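Local atomic coordinates of uncharacterized protein (Bacteroides ovatus, PDB entry 4FS7), a protein that is of unknown function but, as an extracellular protein built of leucine-rich repeats, probably binds other proteins. Residues I99-S104 with K120-P125; K106-C111 with L126-I131; G268-Y273 with P289-Y294; G312-E317 with G335-R340. All blocks are in the same frame, centred on the assembly; numbering follows the deposited sequence.

Contact 1: residues I99-S104 with K120-P125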
loop_
_atom_site.group_PDB
_atom_site.type_symbol
_atom_site.label_atom_id
_atom_site.label_comp_id
_atom_site.label_asym_id
_atom_site.label_seq_id
_atom_site.Cartn_x
_atom_site.Cartn_y
_atom_site.Cartn_z
ATOM N N ILE A 99 1.027 3.674 27.946
ATOM C CA ILE A 99 1.335 5.122 27.867
ATOM C C ILE A 99 0.062 5.871 27.585
ATOM O O ILE A 99 -0.826 5.355 26.908
ATOM C CB ILE A 99 2.391 5.432 26.777
ATOM C CG1 ILE A 99 2.977 6.836 27.000
ATOM C CG2 ILE A 99 1.836 5.205 25.365
ATOM C CD1 ILE A 99 4.270 7.128 26.178
ATOM N N ASN A 100 -0.059 7.055 28.173
ATOM C CA ASN A 100 -1.170 7.961 27.908
ATOM C C ASN A 100 -0.684 9.224 27.206
ATOM O O ASN A 100 0.429 9.689 27.457
ATOM C CB ASN A 100 -1.864 8.364 29.234
ATOM C CG ASN A 100 -0.990 9.225 30.106
ATOM O OD1 ASN A 100 0.062 8.746 30.576
ATOM N ND2 ASN A 100 -1.390 10.463 30.349
ATOM N N ILE A 101 -1.529 9.794 26.368
ATOM C CA ILE A 101 -1.233 11.056 25.700
ATOM C C ILE A 101 -2.200 12.099 26.234
ATOM O O ILE A 101 -3.404 11.999 26.055
ATOM C CB ILE A 101 -1.379 10.988 24.181
ATOM C CG1 ILE A 101 -0.643 9.769 23.618
ATOM C CG2 ILE A 101 -0.815 12.270 23.557
ATOM C CD1 ILE A 101 0.825 9.790 23.919
ATOM N N PRO A 102 -1.686 13.139 26.915
ATOM C CA PRO A 102 -2.570 14.166 27.456
ATOM C C PRO A 102 -3.424 14.872 26.409
ATOM O O PRO A 102 -3.039 15.012 25.244
ATOM C CB PRO A 102 -1.578 15.166 28.084
ATOM C CG PRO A 102 -0.441 14.380 28.408
ATOM C CD PRO A 102 -0.294 13.382 27.312
ATOM N N ASP A 103 -4.557 15.376 26.876
ATOM C CA ASP A 103 -5.567 16.015 26.049
ATOM C C ASP A 103 -5.068 17.220 25.310
ATOM O O ASP A 103 -5.626 17.571 24.264
ATOM C CB ASP A 103 -6.807 16.426 26.872
ATOM C CG ASP A 103 -7.684 15.276 27.267
ATOM O OD1 ASP A 103 -7.558 14.166 26.708
ATOM O OD2 ASP A 103 -8.554 15.505 28.149
ATOM N N SER A 104 -4.058 17.915 25.836
ATOM C CA SER A 104 -3.526 19.127 25.224
ATOM C C SER A 104 -2.554 18.880 24.063
ATOM O O SER A 104 -2.154 19.821 23.379
ATOM C CB SER A 104 -2.816 19.990 26.288
ATOM O OG SER A 104 -3.738 20.431 27.274
ATOM N N LYS A 120 0.341 -2.264 22.942
ATOM C CA LYS A 120 -0.851 -2.927 22.409
ATOM C C LYS A 120 -2.082 -2.029 22.338
ATOM O O LYS A 120 -3.063 -2.446 21.770
ATOM C CB LYS A 120 -1.181 -4.278 23.091
ATOM C CG LYS A 120 -0.081 -5.359 22.988
ATOM C CD LYS A 120 -0.492 -6.676 23.681
ATOM N N SER A 121 -2.023 -0.796 22.862
ATOM C CA SER A 121 -3.149 0.115 22.711
ATOM C C SER A 121 -2.691 1.547 22.901
ATOM O O SER A 121 -1.665 1.826 23.545
ATOM C CB SER A 121 -4.283 -0.200 23.685
ATOM O OG SER A 121 -3.875 0.052 25.003
ATOM N N ILE A 122 -3.462 2.455 22.354
ATOM C CA ILE A 122 -3.306 3.879 22.618
ATOM C C ILE A 122 -4.624 4.565 22.387
ATOM O O ILE A 122 -5.399 4.146 21.524
ATOM C CB ILE A 122 -2.159 4.509 21.756
ATOM C CG1 ILE A 122 -1.642 5.805 22.411
ATOM C CG2 ILE A 122 -2.603 4.739 20.367
ATOM C CD1 ILE A 122 -0.215 6.127 22.192
ATOM N N LEU A 123 -4.866 5.612 23.166
ATOM C CA LEU A 123 -5.992 6.485 22.969
ATOM C C LEU A 123 -5.484 7.878 22.594
ATOM O O LEU A 123 -4.759 8.537 23.348
ATOM C CB LEU A 123 -6.846 6.553 24.233
ATOM C CG LEU A 123 -7.501 5.232 24.626
ATOM C CD1 LEU A 123 -8.210 5.326 25.971
ATOM C CD2 LEU A 123 -8.479 4.717 23.534
ATOM N N LEU A 124 -5.858 8.350 21.443
ATOM C CA LEU A 124 -5.413 9.639 20.952
ATOM C C LEU A 124 -6.295 10.756 21.511
ATOM O O LEU A 124 -7.495 10.573 21.702
ATOM C CB LEU A 124 -5.442 9.686 19.425
ATOM C CG LEU A 124 -4.547 8.662 18.748
ATOM C CD1 LEU A 124 -4.793 8.663 17.225
ATOM C CD2 LEU A 124 -3.078 8.897 19.086
ATOM N N PRO A 125 -5.696 11.924 21.794
ATOM C CA PRO A 125 -6.485 13.075 22.257
ATOM C C PRO A 125 -7.538 13.478 21.259
ATOM O O PRO A 125 -7.260 13.534 20.066
ATOM C CB PRO A 125 -5.448 14.203 22.374
ATOM C CG PRO A 125 -4.151 13.566 22.342
ATOM C CD PRO A 125 -4.270 12.260 21.687
HETATM O O HOH W 1 -3.331 5.719 25.732
HETATM O O HOH W 2 -1.049 2.043 26.304
HETATM O O HOH W 3 -4.001 8.318 25.941
#

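Contact 2: residues K106-C111 with L126-I131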
loop_
_atom_site.group_PDB
_atom_site.type_symbol
_atom_site.label_atom_id
_atom_site.label_comp_id
_atom_site.label_asym_id
_atom_site.label_seq_id
_atom_site.Cartn_x
_atom_site.Cartn_y
_atom_site.Cartn_z
ATOM N N LYS A 106 -1.409 18.194 20.498
ATOM C CA LYS A 106 -2.061 18.435 19.218
ATOM C C LYS A 106 -1.414 17.679 18.049
ATOM O O LYS A 106 -2.046 17.523 16.979
ATOM C CB LYS A 106 -2.062 19.932 18.901
ATOM C CG LYS A 106 -2.875 20.761 19.921
ATOM C CD LYS A 106 -2.569 22.267 19.923
ATOM C CE LYS A 106 -3.386 23.015 21.035
ATOM N NZ LYS A 106 -3.263 22.405 22.449
HETATM N N MSE A 107 -0.190 17.228 18.238
HETATM C CA MSE A 107 0.547 16.560 17.169
HETATM C C MSE A 107 1.338 15.382 17.737
HETATM O O MSE A 107 1.971 15.480 18.811
HETATM C CB MSE A 107 1.527 17.509 16.505
HETATM C CG MSE A 107 0.931 18.843 16.059
HETATM SE SE MSE A 107 2.236 20.051 15.296
HETATM C CE MSE A 107 3.785 18.888 15.589
ATOM N N ILE A 108 1.327 14.284 17.001
ATOM C CA ILE A 108 2.263 13.213 17.242
ATOM C C ILE A 108 3.270 13.296 16.104
ATOM O O ILE A 108 2.927 13.174 14.938
ATOM C CB ILE A 108 1.589 11.832 17.250
ATOM C CG1 ILE A 108 0.484 11.768 18.307
ATOM C CG2 ILE A 108 2.609 10.705 17.510
ATOM C CD1 ILE A 108 0.951 12.036 19.674
ATOM N N GLY A 109 4.499 13.621 16.446
ATOM C CA GLY A 109 5.521 13.821 15.450
ATOM C C GLY A 109 6.103 12.562 14.828
ATOM O O GLY A 109 5.870 11.426 15.253
ATOM N N ARG A 110 6.966 12.821 13.857
ATOM C CA ARG A 110 7.787 11.803 13.186
ATOM C C ARG A 110 8.335 10.750 14.151
ATOM O O ARG A 110 9.021 11.118 15.110
ATOM C CB ARG A 110 8.949 12.540 12.503
ATOM C CG ARG A 110 9.987 11.684 11.796
ATOM C CD ARG A 110 10.974 12.551 10.992
ATOM N NE ARG A 110 10.382 13.024 9.742
ATOM C CZ ARG A 110 10.389 12.331 8.598
ATOM N NH1 ARG A 110 10.964 11.138 8.549
ATOM N NH2 ARG A 110 9.812 12.818 7.510
ATOM N N CYS A 111 8.085 9.470 13.868
ATOM C CA CYS A 111 8.719 8.345 14.537
ATOM C C CYS A 111 8.526 8.331 16.067
ATOM O O CYS A 111 9.271 7.625 16.755
ATOM C CB CYS A 111 10.219 8.268 14.211
ATOM S SG CYS A 111 10.536 7.908 12.473
ATOM N N LEU A 126 -8.741 13.779 21.745
ATOM C CA LEU A 126 -9.817 14.126 20.832
ATOM C C LEU A 126 -9.542 15.347 20.004
ATOM O O LEU A 126 -10.132 15.470 18.928
ATOM C CB LEU A 126 -11.176 14.197 21.548
ATOM C CG LEU A 126 -11.762 12.812 21.830
ATOM C CD1 LEU A 126 -13.022 12.904 22.657
ATOM C CD2 LEU A 126 -12.079 12.090 20.520
HETATM N N MSE A 127 -8.696 16.268 20.484
HETATM C CA MSE A 127 -8.392 17.500 19.756
HETATM C C MSE A 127 -7.096 17.376 18.931
HETATM O O MSE A 127 -6.552 18.355 18.468
HETATM C CB MSE A 127 -8.362 18.688 20.704
HETATM C CG MSE A 127 -9.699 18.913 21.473
HETATM SE SE MSE A 127 -11.324 18.947 20.432
HETATM C CE MSE A 127 -10.517 20.271 19.420
ATOM N N LEU A 128 -6.597 16.159 18.718
ATOM C CA LEU A 128 -5.404 15.937 17.875
ATOM C C LEU A 128 -5.608 16.435 16.450
ATOM O O LEU A 128 -6.686 16.256 15.877
ATOM C CB LEU A 128 -5.063 14.448 17.817
ATOM C CG LEU A 128 -3.642 14.070 17.354
ATOM C CD1 LEU A 128 -2.620 14.390 18.475
ATOM C CD2 LEU A 128 -3.584 12.585 16.962
ATOM N N LYS A 129 -4.555 17.003 15.877
ATOM C CA LYS A 129 -4.607 17.604 14.552
ATOM C C LYS A 129 -3.713 16.915 13.517
ATOM O O LYS A 129 -4.027 16.947 12.345
ATOM C CB LYS A 129 -4.278 19.082 14.629
ATOM C CG LYS A 129 -5.297 19.888 15.436
ATOM C CD LYS A 129 -6.747 19.740 14.928
ATOM C CE LYS A 129 -7.045 20.400 13.540
ATOM N NZ LYS A 129 -8.486 20.165 13.031
ATOM N N SER A 130 -2.628 16.285 13.934
ATOM C CA SER A 130 -1.748 15.642 12.962
ATOM C C SER A 130 -0.969 14.497 13.549
ATOM O O SER A 130 -0.674 14.444 14.747
ATOM C CB SER A 130 -0.775 16.651 12.352
ATOM O OG SER A 130 0.166 17.103 13.321
ATOM N N ILE A 131 -0.676 13.545 12.672
ATOM C CA ILE A 131 0.127 12.366 12.974
ATOM C C ILE A 131 1.259 12.323 11.955
ATOM O O ILE A 131 1.001 12.371 10.752
ATOM C CB ILE A 131 -0.707 11.080 12.906
ATOM C CG1 ILE A 131 -1.785 11.092 13.989
ATOM C CG2 ILE A 131 0.179 9.813 12.995
ATOM C CD1 ILE A 131 -2.840 9.963 13.866
HETATM O O HOH W 4 2.491 15.610 13.378
#

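Contact 3: residues G268-Y273 with P289-Y294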
loop_
_atom_site.group_PDB
_atom_site.type_symbol
_atom_site.label_atom_id
_atom_site.label_comp_id
_atom_site.label_asym_id
_atom_site.label_seq_id
_atom_site.Cartn_x
_atom_site.Cartn_y
_atom_site.Cartn_z
ATOM N N GLY A 268 -1.008 2.138 -15.439
ATOM C CA GLY A 268 0.394 1.798 -15.559
ATOM C C GLY A 268 0.619 0.323 -15.870
ATOM O O GLY A 268 -0.318 -0.470 -15.954
ATOM N N GLY A 269 1.882 -0.034 -16.047
ATOM C CA GLY A 269 2.269 -1.388 -16.328
ATOM C C GLY A 269 2.164 -2.328 -15.147
ATOM O O GLY A 269 2.051 -1.919 -13.995
ATOM N N SER A 270 2.234 -3.618 -15.455
ATOM C CA SER A 270 2.394 -4.681 -14.457
ATOM C C SER A 270 1.277 -4.762 -13.418
ATOM O O SER A 270 1.502 -5.231 -12.313
ATOM C CB SER A 270 3.735 -4.525 -13.751
ATOM O OG SER A 270 4.825 -4.626 -14.680
ATOM N N LEU A 271 0.046 -4.392 -13.782
ATOM C CA LEU A 271 -1.001 -4.265 -12.786
ATOM C C LEU A 271 -1.276 -5.542 -12.032
ATOM O O LEU A 271 -1.475 -5.514 -10.823
ATOM C CB LEU A 271 -2.328 -3.751 -13.350
ATOM C CG LEU A 271 -2.953 -2.655 -12.405
ATOM C CD1 LEU A 271 -2.161 -1.365 -12.644
ATOM C CD2 LEU A 271 -4.417 -2.441 -12.762
ATOM N N PHE A 272 -1.330 -6.673 -12.751
ATOM C CA PHE A 272 -1.647 -7.972 -12.191
ATOM C C PHE A 272 -0.496 -8.937 -12.316
ATOM O O PHE A 272 -0.671 -10.162 -12.328
ATOM C CB PHE A 272 -2.917 -8.547 -12.817
ATOM C CG PHE A 272 -4.093 -7.623 -12.690
ATOM C CD1 PHE A 272 -4.711 -7.423 -11.461
ATOM C CD2 PHE A 272 -4.557 -6.914 -13.755
ATOM C CE1 PHE A 272 -5.761 -6.559 -11.347
ATOM C CE2 PHE A 272 -5.639 -6.012 -13.632
ATOM C CZ PHE A 272 -6.199 -5.830 -12.390
ATOM N N TYR A 273 0.723 -8.393 -12.336
ATOM C CA TYR A 273 1.915 -9.222 -12.434
ATOM C C TYR A 273 1.949 -10.221 -11.281
ATOM O O TYR A 273 1.791 -9.839 -10.113
ATOM C CB TYR A 273 3.121 -8.293 -12.385
ATOM C CG TYR A 273 4.457 -8.809 -12.906
ATOM C CD1 TYR A 273 5.131 -9.851 -12.320
ATOM C CD2 TYR A 273 5.078 -8.169 -13.990
ATOM C CE1 TYR A 273 6.352 -10.293 -12.833
ATOM C CE2 TYR A 273 6.304 -8.605 -14.463
ATOM C CZ TYR A 273 6.921 -9.653 -13.880
ATOM O OH TYR A 273 8.143 -10.075 -14.363
ATOM N N PRO A 289 -1.427 -2.448 -20.988
ATOM C CA PRO A 289 -0.006 -2.054 -20.853
ATOM C C PRO A 289 0.952 -3.222 -20.727
ATOM O O PRO A 289 0.554 -4.372 -20.495
ATOM C CB PRO A 289 -0.000 -1.246 -19.528
ATOM C CG PRO A 289 -1.362 -0.811 -19.322
ATOM C CD PRO A 289 -2.248 -1.859 -19.917
ATOM N N GLU A 290 2.231 -2.919 -20.842
ATOM C CA GLU A 290 3.251 -3.925 -20.632
ATOM C C GLU A 290 3.010 -4.746 -19.374
ATOM O O GLU A 290 2.678 -4.188 -18.317
ATOM C CB GLU A 290 4.650 -3.279 -20.622
ATOM C CG GLU A 290 4.914 -2.367 -19.429
ATOM C CD GLU A 290 6.361 -1.965 -19.228
ATOM O OE1 GLU A 290 7.064 -1.802 -20.235
ATOM O OE2 GLU A 290 6.803 -1.792 -18.063
ATOM N N LYS A 291 3.205 -6.052 -19.486
ATOM C CA LYS A 291 3.294 -6.957 -18.376
ATOM C C LYS A 291 2.031 -6.998 -17.533
ATOM O O LYS A 291 2.083 -7.508 -16.397
ATOM C CB LYS A 291 4.520 -6.610 -17.503
ATOM C CG LYS A 291 5.842 -6.590 -18.280
ATOM C CD LYS A 291 6.958 -5.851 -17.521
ATOM C CE LYS A 291 8.195 -5.684 -18.360
ATOM N NZ LYS A 291 9.143 -4.770 -17.632
ATOM N N THR A 292 0.872 -6.589 -18.072
ATOM C CA THR A 292 -0.323 -6.495 -17.228
ATOM C C THR A 292 -0.674 -7.782 -16.540
ATOM O O THR A 292 -1.047 -7.774 -15.350
ATOM C CB THR A 292 -1.537 -5.951 -18.058
ATOM O OG1 THR A 292 -1.241 -4.630 -18.526
ATOM C CG2 THR A 292 -2.813 -5.890 -17.244
ATOM N N PHE A 293 -0.671 -8.891 -17.297
ATOM C CA PHE A 293 -1.024 -10.186 -16.775
ATOM C C PHE A 293 0.152 -11.142 -16.747
ATOM O O PHE A 293 -0.000 -12.370 -16.826
ATOM C CB PHE A 293 -2.208 -10.783 -17.579
ATOM C CG PHE A 293 -3.386 -9.880 -17.650
ATOM C CD1 PHE A 293 -4.221 -9.720 -16.547
ATOM C CD2 PHE A 293 -3.661 -9.154 -18.790
ATOM C CE1 PHE A 293 -5.303 -8.882 -16.589
ATOM C CE2 PHE A 293 -4.770 -8.298 -18.881
ATOM C CZ PHE A 293 -5.570 -8.154 -17.751
ATOM N N TYR A 294 1.356 -10.593 -16.594
ATOM C CA TYR A 294 2.553 -11.454 -16.570
ATOM C C TYR A 294 2.437 -12.503 -15.483
ATOM O O TYR A 294 2.182 -12.166 -14.319
ATOM C CB TYR A 294 3.831 -10.599 -16.289
ATOM C CG TYR A 294 5.104 -11.356 -16.616
ATOM C CD1 TYR A 294 5.592 -12.331 -15.795
ATOM C CD2 TYR A 294 5.780 -11.115 -17.824
ATOM C CE1 TYR A 294 6.669 -13.115 -16.180
ATOM C CE2 TYR A 294 6.885 -11.844 -18.195
ATOM C CZ TYR A 294 7.328 -12.864 -17.375
ATOM O OH TYR A 294 8.371 -13.692 -17.741
HETATM O O HOH W 5 -0.858 -3.121 -16.230
HETATM O O HOH W 6 5.474 -2.258 -15.766
#

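Contact 4: residues G312-E317 with G335-R340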
loop_
_atom_site.group_PDB
_atom_site.type_symbol
_atom_site.label_atom_id
_atom_site.label_comp_id
_atom_site.label_asym_id
_atom_site.label_seq_id
_atom_site.Cartn_x
_atom_site.Cartn_y
_atom_site.Cartn_z
ATOM N N GLY A 312 0.136 -4.844 -25.014
ATOM C CA GLY A 312 1.455 -4.466 -24.702
ATOM C C GLY A 312 2.463 -5.572 -24.612
ATOM O O GLY A 312 2.127 -6.735 -24.451
ATOM N N GLU A 313 3.724 -5.171 -24.620
ATOM C CA GLU A 313 4.844 -6.060 -24.438
ATOM C C GLU A 313 4.672 -6.952 -23.221
ATOM O O GLU A 313 4.368 -6.489 -22.116
ATOM C CB GLU A 313 6.113 -5.217 -24.314
ATOM C CG GLU A 313 7.392 -5.975 -24.397
ATOM C CD GLU A 313 8.607 -5.153 -24.884
ATOM O OE1 GLU A 313 8.543 -4.327 -25.857
ATOM O OE2 GLU A 313 9.685 -5.431 -24.327
ATOM N N GLU A 314 4.862 -8.273 -23.374
ATOM C CA GLU A 314 4.813 -9.249 -22.298
ATOM C C GLU A 314 3.475 -9.242 -21.543
ATOM O O GLU A 314 3.397 -9.774 -20.427
ATOM C CB GLU A 314 5.961 -9.043 -21.287
ATOM C CG GLU A 314 7.346 -9.288 -21.849
ATOM C CD GLU A 314 8.446 -9.021 -20.841
ATOM O OE1 GLU A 314 8.171 -8.988 -19.620
ATOM O OE2 GLU A 314 9.600 -8.864 -21.291
ATOM N N ALA A 315 2.390 -8.759 -22.167
ATOM C CA ALA A 315 1.133 -8.623 -21.407
ATOM C C ALA A 315 0.563 -9.910 -20.854
ATOM O O ALA A 315 -0.029 -9.913 -19.785
ATOM C CB ALA A 315 0.099 -7.862 -22.195
ATOM N N PHE A 316 0.698 -10.979 -21.627
ATOM C CA PHE A 316 0.209 -12.277 -21.259
ATOM C C PHE A 316 1.333 -13.320 -21.165
ATOM O O PHE A 316 1.103 -14.549 -21.165
ATOM C CB PHE A 316 -0.907 -12.796 -22.182
ATOM C CG PHE A 316 -2.146 -11.936 -22.186
ATOM C CD1 PHE A 316 -3.144 -12.166 -21.261
ATOM C CD2 PHE A 316 -2.314 -10.922 -23.093
ATOM C CE1 PHE A 316 -4.290 -11.399 -21.253
ATOM C CE2 PHE A 316 -3.451 -10.154 -23.093
ATOM C CZ PHE A 316 -4.449 -10.409 -22.163
ATOM N N GLU A 317 2.573 -12.843 -21.022
ATOM C CA GLU A 317 3.684 -13.798 -20.947
ATOM C C GLU A 317 3.499 -14.711 -19.722
ATOM O O GLU A 317 3.134 -14.237 -18.629
ATOM C CB GLU A 317 5.021 -13.070 -20.924
ATOM C CG GLU A 317 6.206 -14.007 -20.707
ATOM C CD GLU A 317 7.573 -13.484 -21.098
ATOM O OE1 GLU A 317 7.661 -12.625 -21.952
ATOM O OE2 GLU A 317 8.498 -14.046 -20.511
ATOM N N GLY A 335 2.347 -6.814 -28.884
ATOM C CA GLY A 335 3.706 -6.494 -28.528
ATOM C C GLY A 335 4.696 -7.622 -28.475
ATOM O O GLY A 335 4.397 -8.797 -28.673
ATOM N N LYS A 336 5.956 -7.231 -28.293
ATOM C CA LYS A 336 7.048 -8.185 -28.108
ATOM C C LYS A 336 6.712 -9.139 -26.968
ATOM O O LYS A 336 6.289 -8.691 -25.892
ATOM C CB LYS A 336 8.333 -7.397 -27.800
ATOM C CG LYS A 336 9.521 -8.252 -27.436
ATOM C CD LYS A 336 10.815 -7.445 -27.286
ATOM C CE LYS A 336 12.003 -8.331 -27.012
ATOM N NZ LYS A 336 13.260 -7.543 -26.954
ATOM N N ARG A 337 6.864 -10.439 -27.179
ATOM C CA ARG A 337 6.679 -11.457 -26.136
ATOM C C ARG A 337 5.292 -11.376 -25.509
ATOM O O ARG A 337 5.087 -11.898 -24.425
ATOM C CB ARG A 337 7.765 -11.335 -25.082
ATOM C CG ARG A 337 9.124 -11.811 -25.580
ATOM C CD ARG A 337 10.306 -11.439 -24.659
ATOM N NE ARG A 337 10.136 -11.961 -23.306
ATOM C CZ ARG A 337 11.117 -11.946 -22.410
ATOM N NH1 ARG A 337 12.304 -11.436 -22.710
ATOM N NH2 ARG A 337 10.903 -12.383 -21.182
ATOM N N SER A 338 4.282 -10.845 -26.212
ATOM C CA SER A 338 2.988 -10.679 -25.541
ATOM C C SER A 338 2.312 -11.945 -25.091
ATOM O O SER A 338 1.579 -11.911 -24.105
ATOM C CB SER A 338 2.026 -9.849 -26.410
ATOM O OG SER A 338 2.389 -8.477 -26.505
ATOM N N PHE A 339 2.535 -13.061 -25.813
ATOM C CA PHE A 339 2.007 -14.366 -25.426
ATOM C C PHE A 339 3.143 -15.377 -25.271
ATOM O O PHE A 339 2.917 -16.569 -25.352
ATOM C CB PHE A 339 0.948 -14.853 -26.447
ATOM C CG PHE A 339 -0.265 -13.960 -26.500
ATOM C CD1 PHE A 339 -1.321 -14.183 -25.621
ATOM C CD2 PHE A 339 -0.351 -12.899 -27.355
ATOM C CE1 PHE A 339 -2.425 -13.357 -25.654
ATOM C CE2 PHE A 339 -1.472 -12.048 -27.386
ATOM C CZ PHE A 339 -2.509 -12.304 -26.535
ATOM N N ARG A 340 4.343 -14.914 -24.947
ATOM C CA ARG A 340 5.449 -15.817 -24.804
ATOM C C ARG A 340 5.149 -16.790 -23.678
ATOM O O ARG A 340 4.709 -16.424 -22.580
ATOM C CB ARG A 340 6.756 -15.077 -24.513
ATOM C CG ARG A 340 7.922 -16.039 -24.180
ATOM C CD ARG A 340 9.258 -15.361 -24.098
ATOM N NE ARG A 340 10.312 -16.347 -23.861
ATOM C CZ ARG A 340 10.895 -16.608 -22.710
ATOM N NH1 ARG A 340 10.539 -15.993 -21.588
ATOM N NH2 ARG A 340 11.821 -17.543 -22.671
HETATM O O HOH W 7 6.605 -4.355 -28.033
#

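Contact 1: residues I99-S104 with K120-P125
Pro125 makes the tight end of this contact: its ring lies across the Ile101 side chain, with CG 3.8 Å from Ile101 CG2, while the same Pro125 CG reaches 3.4 Å from Pro102 O. Ile101 turns CG2 anti to its backbone N and sets CG1 beside it, so that one branch meets the proline and the other, CG1, comes within 3.9 Å of Ile122 CD1. That methyl is shared, since Ile99 CG2 approaches Ile122 CD1 from a second isoleucine whose side chain runs alongside in the same direction. An alanine here lacks CG and CD, the atoms that meet Ile101 CG2 and Pro102 O, and would probably loosen this end of the packing. The backbones stand further apart towards the other end, and water rather than direct bonding joins them. One water donates to Ile99 O at 2.8 Å and accepts from Leu123 N; another accepts from Ile101 N and donates to Leu123 O at 2.7 Å. A third accepts from Ile99 N and donates to Ser121 O. On the exposed margin, the side chains of Asp103 and Leu123 add little. The two segments run in nearly the same direction, 14° apart, as successive loops after strands 98-99 and 107-108; Phe90, Phe113 and Phe141 pack on the three isoleucines, and Ile144 of strand 143-145 touches Ile122 and Leu124.

Contact 2: residues K106-C111 with L126-I131
Leu128 CD1 lies over one face of the peptide between Lys106 and Met107, 3.5 Å from Lys106 O, while the edge of that unit is met by N-H groups. Lys129 N donates to Lys106 O at 2.8 Å, lying in the carbonyl plane on a lone pair, with an N-H...O angle of 162°. Ser130 N adds a weak bond to the same oxygen, so two successive N-H groups converge on it. Further on, Ile108 N binds Ser130 O at 3.0 Å, again in the carbonyl plane and nearly straight at 168°. Leu128 has CG anti to the backbone N, and its CD1, besides covering the peptide, lies 4.1 Å from Ile108 CG1, the two side chains crossing at about a right angle.

The strand pairing beyond this loop has two unlike faces. Ile108 and Ile131 lie on the buried one. On the other, selenomethionine Met107 sets CG 3.3 Å from Ser130 OG, a hydroxyl held in the crowded position between N and the carbonyl carbon; a water joins Ser130 OG to Ile108 O, to which it donates. The lysine ammonium groups turn elsewhere, Lys106 NZ to Ser104 O and Lys129 NZ to Gly149 O. Two parallel bridges, Met107 with Ser130 and Ile108 with Ile131, thus make the short parallel sheet pairing characteristic of stacked leucine-rich repeats, which continues through Ile131 to strand 152-153.

Contact 3: residues G268-Y273 with P289-Y294
Two pairs of like aromatic residues are superposed here, each pair sharing a side-chain conformation. Tyr273 and Tyr294 both hold CG anti to the backbone N (chi1 -161° and -165°), so the side chains run alongside each other and form an offset stack, with centroids 4.6 Å apart and planes 12° from parallel. The slide places Tyr294 CB over the face of the Tyr273 ring, 3.7 Å from its centroid, in a CH-pi contact, while Tyr273 OH comes over one face of the Tyr294 ring. Lys291, extended beyond CG, lies alongside Tyr273 with CB 3.9 Å from Tyr273 CD2. A serine in place of Tyr273 has no ring to stack on Tyr294, and would probably leave that side chain and Lys291 CB less firmly packed.

Phe272 and Phe293, one position earlier in the turns, put CG beside the backbone N, anti to the carbonyl carbon, and their rings lie on the buried side. These rings are almost parallel but slid apart, touching at Phe272 CD2 and Phe293 CE1, 3.5 Å apart. Thr292 O sits at the edge of the Phe272 ring and accepts from Phe272 N at 2.8 Å; Ser270 N donates to Glu290 O at 3.0 Å, nearly along the C=O axis. Thr292 turns OG1 back to Pro289 O at 2.7 Å, from above the carbonyl plane, and a water donates to this OG1 and to Gly268 O. Tyr294 OH is hydrogen-bonded to Glu317 OE2. With Phe249 and Tyr250 meeting Phe272 and Tyr273, the pairs belong to the aromatic ladders of a solenoid of BspA-type leucine-rich repeats.

Contact 4: residues G312-E317 with G335-R340
A buried carboxylate, that of Glu317, is shared by two arginines. Arg337, bent at chi3, grips it side-on: NE donates to Glu317 OE1 at 2.9 Å and NH2 to Glu317 OE2 at 3.0 Å, both on syn lone pairs and in the guanidinium plane. Arg340 NH1 also reaches Glu317 OE2, which also holds the Tyr294 hydroxyl, at 3.0 Å, but from above the carboxylate plane, the two flat groups standing 71° apart. So many donors would probably favour the ionised form of the acid. Glu314 adds charge from a different side: OE2 lies 3.6 Å above the centre of the Arg337 guanidinium, a long salt bridge in which no N-H points at the oxygen.

Inward from this network the backbones lock together. Glu314 N donates to Lys336 O at 2.9 Å, nearly along the C=O axis, and Phe316 N to Ser338 O at 2.8 Å, in the carbonyl plane. Ser338 OG donates to Gly312 O at 2.7 Å from above its plane, an oxygen that also accepts from Ala315 N. Packing is close at Gly335, where a beta carbon would collide with Gly312 C and Glu313 N. Phe316 and Phe339 run alongside with rings nearly parallel but slid apart, Phe316 CD2 being 3.5 Å from Phe339 CE1. Each segment makes a type II turn followed by an overlapping type I turn, and the superposition of such matching turns, with Phe293 and Phe362 extending the phenylalanine row, is that of successive coils in the BspA-type leucine-rich repeat solenoid.

All four contacts join neighbouring coils of one elongated solenoid, in two clusters on opposite sides of the chain's centre. Contacts 1 and 2 interleave and touch through Ile101 with Ile108 and Leu124 with Ile131; contact 1 is the buried, aliphatic one, its backbones spaced by water, whereas contact 2 is partly buried and relies on strand pairing. Contacts 3 and 4 follow in series, partly buried; three of their four segments pair a type II with a type I turn, and 268-273 has the type I turn alone. Both put phenylalanines inside, with stacked tyrosines in contact 3 and charged groups in contact 4 towards the outer side. Phe293 N probably bonds to Ala315 O between them.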